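Local coordinates for protein esterase D (Lactobacillus rhamnosus, PDB 3DYV) that probably hydrolyses carboxylic esters, as a serine hydrolase of the alpha/beta-hydrolase fold, at residues A[127-132]-A[172-177]; A[193-198]-A[224-229]. All coordinates share one frame; numbering follows the deposited sequence.

Contact 1: A[127-132]-A[172-177]; sequences ILPGKH and FATTVA
Ala173, Thr174, Val176 and Ala177 present one flank of helix 155-178 to Ile127, Leu128 and Pro129, in the loop that leaves strand 119-123 of this alpha/beta-hydrolase fold. No hydrogen bond crosses between the segments; the join is apolar packing of loop against helix. Ala173 points its methyl CB at the loop backbone and meets the carbonyl oxygen of Ile127, 3.6 Å from Ile127 O. One residue on, Thr174 turns its methyl rather than its hydroxyl to the loop: with OG1 between the backbone N and the carbonyl carbon (chi1 59°), OG1 bonds back to the carbonyl of Gln171, and CG2 meets the proline ring. The two side chains cross at about a right angle, with Thr174 CG2 tight against Pro129 CG at 3.5 Å. Val176, on the buried side, brings CG1 to within 4.1 Å of Ile127 CG2. That isoleucine methyl touches both Val176 and Ala177, while the Ile127 side chain also touches Met108 of helix 102-113, tying the loop to two helices. Ala177 closes the row: its CB stands 4.2 Å from Ile127 CG2 and, on the more exposed side, 3.5 Å from Leu128 CD1.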
loop_
_atom_site.group_PDB
_atom_site.type_symbol
_atom_site.label_atom_id
_atom_site.label_comp_id
_atom_site.label_asym_id
_atom_site.label_seq_id
_atom_site.Cartn_x
_atom_site.Cartn_y
_atom_site.Cartn_z
ATOM N N ILE A 127 -9.676 -3.118 0.689
ATOM C CA ILE A 127 -10.167 -2.119 1.656
ATOM C C ILE A 127 -11.221 -2.714 2.592
ATOM O O ILE A 127 -11.049 -2.713 3.813
ATOM C CB ILE A 127 -10.749 -0.835 0.982
ATOM C CG1 ILE A 127 -9.767 -0.227 -0.028
ATOM C CG2 ILE A 127 -11.107 0.194 2.037
ATOM C CD1 ILE A 127 -8.402 0.131 0.542
ATOM N N LEU A 128 -12.310 -3.207 2.008
ATOM C CA LEU A 128 -13.346 -3.919 2.752
ATOM C C LEU A 128 -12.704 -5.134 3.431
ATOM O O LEU A 128 -12.113 -5.974 2.750
ATOM C CB LEU A 128 -14.464 -4.374 1.800
ATOM C CG LEU A 128 -15.390 -3.320 1.164
ATOM C CD1 LEU A 128 -16.141 -2.555 2.227
ATOM C CD2 LEU A 128 -14.658 -2.340 0.242
ATOM N N PRO A 129 -12.780 -5.219 4.774
ATOM C CA PRO A 129 -12.141 -6.359 5.443
ATOM C C PRO A 129 -12.813 -7.702 5.154
ATOM O O PRO A 129 -14.030 -7.770 4.985
ATOM C CB PRO A 129 -12.257 -6.020 6.939
ATOM C CG PRO A 129 -12.688 -4.607 7.014
ATOM C CD PRO A 129 -13.403 -4.296 5.740
ATOM N N GLY A 130 -12.014 -8.761 5.098
ATOM C CA GLY A 130 -12.540 -10.102 4.867
ATOM C C GLY A 130 -11.591 -11.165 5.376
ATOM O O GLY A 130 -10.659 -10.871 6.128
ATOM N N LYS A 131 -11.841 -12.407 4.972
ATOM C CA LYS A 131 -10.942 -13.504 5.287
ATOM C C LYS A 131 -9.561 -13.207 4.702
ATOM O O LYS A 131 -9.416 -13.031 3.491
ATOM C CB LYS A 131 -11.486 -14.836 4.749
ATOM C CG LYS A 131 -11.805 -14.844 3.257
ATOM N N HIS A 132 -8.561 -13.113 5.575
ATOM C CA HIS A 132 -7.178 -12.891 5.154
ATOM C C HIS A 132 -6.263 -13.896 5.846
ATOM O O HIS A 132 -6.692 -14.618 6.753
ATOM C CB HIS A 132 -6.734 -11.448 5.444
ATOM C CG HIS A 132 -6.784 -11.065 6.892
ATOM N ND1 HIS A 132 -5.959 -11.626 7.842
ATOM C CD2 HIS A 132 -7.542 -10.152 7.546
ATOM C CE1 HIS A 132 -6.220 -11.091 9.022
ATOM N NE2 HIS A 132 -7.175 -10.192 8.870
ATOM N N PHE A 172 -9.569 0.689 11.272
ATOM C CA PHE A 172 -9.226 1.851 10.466
ATOM C C PHE A 172 -9.820 1.705 9.064
ATOM O O PHE A 172 -10.418 2.644 8.525
ATOM C CB PHE A 172 -7.705 1.995 10.381
ATOM C CG PHE A 172 -7.261 3.311 9.826
ATOM C CD1 PHE A 172 -6.923 4.352 10.674
ATOM C CD2 PHE A 172 -7.214 3.519 8.453
ATOM C CE1 PHE A 172 -6.524 5.582 10.160
ATOM C CE2 PHE A 172 -6.814 4.741 7.933
ATOM C CZ PHE A 172 -6.472 5.772 8.788
ATOM N N ALA A 173 -9.657 0.513 8.497
ATOM C CA ALA A 173 -10.127 0.200 7.148
ATOM C C ALA A 173 -11.644 0.323 6.976
ATOM O O ALA A 173 -12.105 0.808 5.940
ATOM C CB ALA A 173 -9.660 -1.198 6.745
ATOM N N THR A 174 -12.423 -0.115 7.969
ATOM C CA THR A 174 -13.885 -0.046 7.857
ATOM C C THR A 174 -14.385 1.401 7.767
ATOM O O THR A 174 -15.359 1.686 7.073
ATOM C CB THR A 174 -14.619 -0.785 9.006
ATOM O OG1 THR A 174 -14.256 -0.223 10.273
ATOM C CG2 THR A 174 -14.291 -2.271 8.988
ATOM N N THR A 175 -13.707 2.315 8.456
ATOM C CA THR A 175 -14.031 3.735 8.354
ATOM C C THR A 175 -13.736 4.253 6.949
ATOM O O THR A 175 -14.549 4.968 6.359
ATOM C CB THR A 175 -13.264 4.547 9.405
ATOM O OG1 THR A 175 -13.667 4.108 10.706
ATOM C CG2 THR A 175 -13.537 6.034 9.259
ATOM N N VAL A 176 -12.578 3.872 6.416
ATOM C CA VAL A 176 -12.228 4.208 5.044
ATOM C C VAL A 176 -13.256 3.622 4.080
ATOM O O VAL A 176 -13.696 4.300 3.163
ATOM C CB VAL A 176 -10.808 3.715 4.673
ATOM C CG1 VAL A 176 -10.487 4.074 3.233
ATOM C CG2 VAL A 176 -9.771 4.314 5.626
ATOM N N ALA A 177 -13.663 2.374 4.308
ATOM C CA ALA A 177 -14.654 1.726 3.447
ATOM C C ALA A 177 -15.995 2.474 3.439
ATOM O O ALA A 177 -16.603 2.665 2.380
ATOM C CB ALA A 177 -14.852 0.277 3.867
#

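Contact 2: A[193-198]-A[224-229]; sequences GQDELV and AKHVIT
The acid and base of the predicted Ser-His-Asp triad, Asp195 and His226, meet here on two loops that follow strands 187-192 and 216-221. His226 ND1 donates to Asp195 OD2 at 2.7 Å in an almost straight bond (173°); OD2 is met on its syn side and lies in the ring plane, although carboxylate and ring are turned 61° apart. Both side chains run the same way, each with CG anti to its own backbone nitrogen (chi1 -162° for Asp195), which sets carboxylate beside imidazole.

Asp195 OD1 accepts from Leu197 N, nearly along the C-O bond, and from Val198 N, above the carboxylate plane; the first bond makes an Asx turn, and with the second an Asx motif, and together they fix the rotation of the carboxylate. Gln191 NE2 also bonds OD2. Replacing Asp195 with an alanine removes the carboxylate and is likely to leave His226 ND1 and the two loop amides without their acceptor, and the imidazole freer to turn. Leu197 CB lies over one ring face in a CH-pi contact, 4.2 Å from the centroid of the His226 ring, and Val198 CG2 approaches CE1 obliquely.

The backbone is pinned as well: His226 N donates to Glu196 OE1 at 3.0 Å, and Gln194 N to Ala224 O at 2.8 Å. Between these bonds, Lys225 CA makes a CH...O contact with Gln194 O. Through its other ring nitrogen, NE2, His226 is hydrogen-bonded to Ser101 OG, the predicted nucleophile, so the bonds form a continuous path from carboxylate to serine, consistent with a charge relay.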
loop_
_atom_site.group_PDB
_atom_site.type_symbol
_atom_site.label_atom_id
_atom_site.label_comp_id
_atom_site.label_asym_id
_atom_site.label_seq_id
_atom_site.Cartn_x
_atom_site.Cartn_y
_atom_site.Cartn_z
ATOM N N GLY A 193 -4.680 -12.286 -8.819
ATOM C CA GLY A 193 -5.663 -13.347 -9.061
ATOM C C GLY A 193 -5.379 -14.667 -8.365
ATOM O O GLY A 193 -6.210 -15.575 -8.390
ATOM N N GLN A 194 -4.197 -14.793 -7.769
ATOM C CA GLN A 194 -3.866 -15.948 -6.944
ATOM C C GLN A 194 -3.367 -15.434 -5.604
ATOM O O GLN A 194 -2.309 -15.839 -5.116
ATOM C CB GLN A 194 -2.818 -16.821 -7.637
ATOM C CG GLN A 194 -3.270 -17.395 -8.974
ATOM C CD GLN A 194 -4.336 -18.475 -8.839
ATOM O OE1 GLN A 194 -4.501 -19.080 -7.779
ATOM N NE2 GLN A 194 -5.058 -18.724 -9.925
ATOM N N ASP A 195 -4.156 -14.541 -5.012
ATOM C CA ASP A 195 -3.755 -13.831 -3.803
ATOM C C ASP A 195 -3.937 -14.707 -2.571
ATOM O O ASP A 195 -5.061 -15.047 -2.184
ATOM C CB ASP A 195 -4.535 -12.528 -3.642
ATOM C CG ASP A 195 -3.862 -11.564 -2.671
ATOM O OD1 ASP A 195 -3.386 -12.012 -1.599
ATOM O OD2 ASP A 195 -3.798 -10.359 -2.989
ATOM N N GLU A 196 -2.807 -15.037 -1.960
ATOM C CA GLU A 196 -2.729 -15.950 -0.830
ATOM C C GLU A 196 -2.904 -15.248 0.522
ATOM O O GLU A 196 -3.051 -15.909 1.551
ATOM C CB GLU A 196 -1.382 -16.700 -0.879
ATOM C CG GLU A 196 -0.111 -15.873 -0.514
ATOM C CD GLU A 196 0.387 -14.917 -1.613
ATOM O OE1 GLU A 196 -0.360 -14.615 -2.554
ATOM O OE2 GLU A 196 1.544 -14.453 -1.525
ATOM N N LEU A 197 -2.888 -13.915 0.515
ATOM C CA LEU A 197 -2.896 -13.132 1.750
ATOM C C LEU A 197 -4.221 -12.426 2.026
ATOM O O LEU A 197 -4.648 -12.359 3.177
ATOM C CB LEU A 197 -1.741 -12.124 1.737
ATOM C CG LEU A 197 -0.374 -12.759 2.018
ATOM C CD1 LEU A 197 0.763 -11.841 1.607
ATOM C CD2 LEU A 197 -0.259 -13.143 3.496
ATOM N N VAL A 198 -4.860 -11.894 0.987
ATOM C CA VAL A 198 -6.165 -11.243 1.135
ATOM C C VAL A 198 -7.198 -11.838 0.178
ATOM O O VAL A 198 -6.848 -12.444 -0.833
ATOM C CB VAL A 198 -6.068 -9.713 0.911
ATOM C CG1 VAL A 198 -5.135 -9.086 1.942
ATOM C CG2 VAL A 198 -5.603 -9.401 -0.503
ATOM N N ALA A 224 -1.080 -14.103 -10.716
ATOM C CA ALA A 224 -0.125 -13.464 -9.814
ATOM C C ALA A 224 -0.475 -13.650 -8.342
ATOM O O ALA A 224 -1.648 -13.634 -7.954
ATOM C CB ALA A 224 -0.021 -11.979 -10.134
ATOM N N LYS A 225 0.566 -13.808 -7.529
ATOM C CA LYS A 225 0.437 -13.812 -6.080
ATOM C C LYS A 225 0.300 -12.367 -5.572
ATOM O O LYS A 225 0.292 -11.425 -6.365
ATOM C CB LYS A 225 1.624 -14.545 -5.443
ATOM C CG LYS A 225 1.684 -16.038 -5.798
ATOM C CD LYS A 225 2.593 -16.812 -4.842
ATOM C CE LYS A 225 2.699 -18.280 -5.235
ATOM N NZ LYS A 225 3.877 -18.965 -4.611
ATOM N N HIS A 226 0.183 -12.207 -4.256
ATOM C CA HIS A 226 -0.224 -10.936 -3.633
ATOM C C HIS A 226 0.578 -9.698 -4.045
ATOM O O HIS A 226 -0.005 -8.672 -4.392
ATOM C CB HIS A 226 -0.176 -11.077 -2.109
ATOM C CG HIS A 226 -0.596 -9.846 -1.367
ATOM N ND1 HIS A 226 -1.880 -9.350 -1.414
ATOM C CD2 HIS A 226 0.096 -9.024 -0.544
ATOM C CE1 HIS A 226 -1.961 -8.269 -0.656
ATOM N NE2 HIS A 226 -0.776 -8.053 -0.114
ATOM N N VAL A 227 1.903 -9.779 -3.997
ATOM C CA VAL A 227 2.727 -8.571 -4.134
ATOM C C VAL A 227 2.991 -8.272 -5.607
ATOM O O VAL A 227 4.100 -8.459 -6.116
ATOM C CB VAL A 227 4.042 -8.664 -3.325
ATOM C CG1 VAL A 227 4.713 -7.294 -3.246
ATOM C CG2 VAL A 227 3.765 -9.194 -1.924
ATOM N N ILE A 228 1.950 -7.784 -6.276
ATOM C CA ILE A 228 1.983 -7.562 -7.722
ATOM C C ILE A 228 2.968 -6.473 -8.170
ATOM O O ILE A 228 3.286 -6.383 -9.352
ATOM C CB ILE A 228 0.568 -7.273 -8.305
ATOM C CG1 ILE A 228 -0.127 -6.111 -7.574
ATOM C CG2 ILE A 228 -0.286 -8.532 -8.232
ATOM C CD1 ILE A 228 -1.441 -5.669 -8.229
ATOM N N THR A 229 3.456 -5.662 -7.235
ATOM C CA THR A 229 4.482 -4.666 -7.550
ATOM C C THR A 229 5.878 -5.277 -7.730
ATOM O O THR A 229 6.769 -4.629 -8.270
ATOM C CB THR A 229 4.574 -3.585 -6.459
ATOM O OG1 THR A 229 4.745 -4.209 -5.184
ATOM C CG2 THR A 229 3.317 -2.719 -6.447
#

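In the fold
Contact 1 closes before contact 2 opens along the chain, and their centres lie about 17 Å apart, each about 13 Å from the centre of the chain. Their loops follow three neighbouring parallel strands of one mixed sheet, 119-123, 187-192 and 216-221; only contact 1 includes a helical segment, from helix 155-178. The two meet directly where His132 CB packs 3.2 Å from Leu197 O. Ile127 of contact 1 stays about 8 Å from Ser101, side chain to side chain, whereas His226 of contact 2 reaches that serine. Contact 2 thus brings together two predicted triad members, while contact 1 joins a nearby loop to the helix.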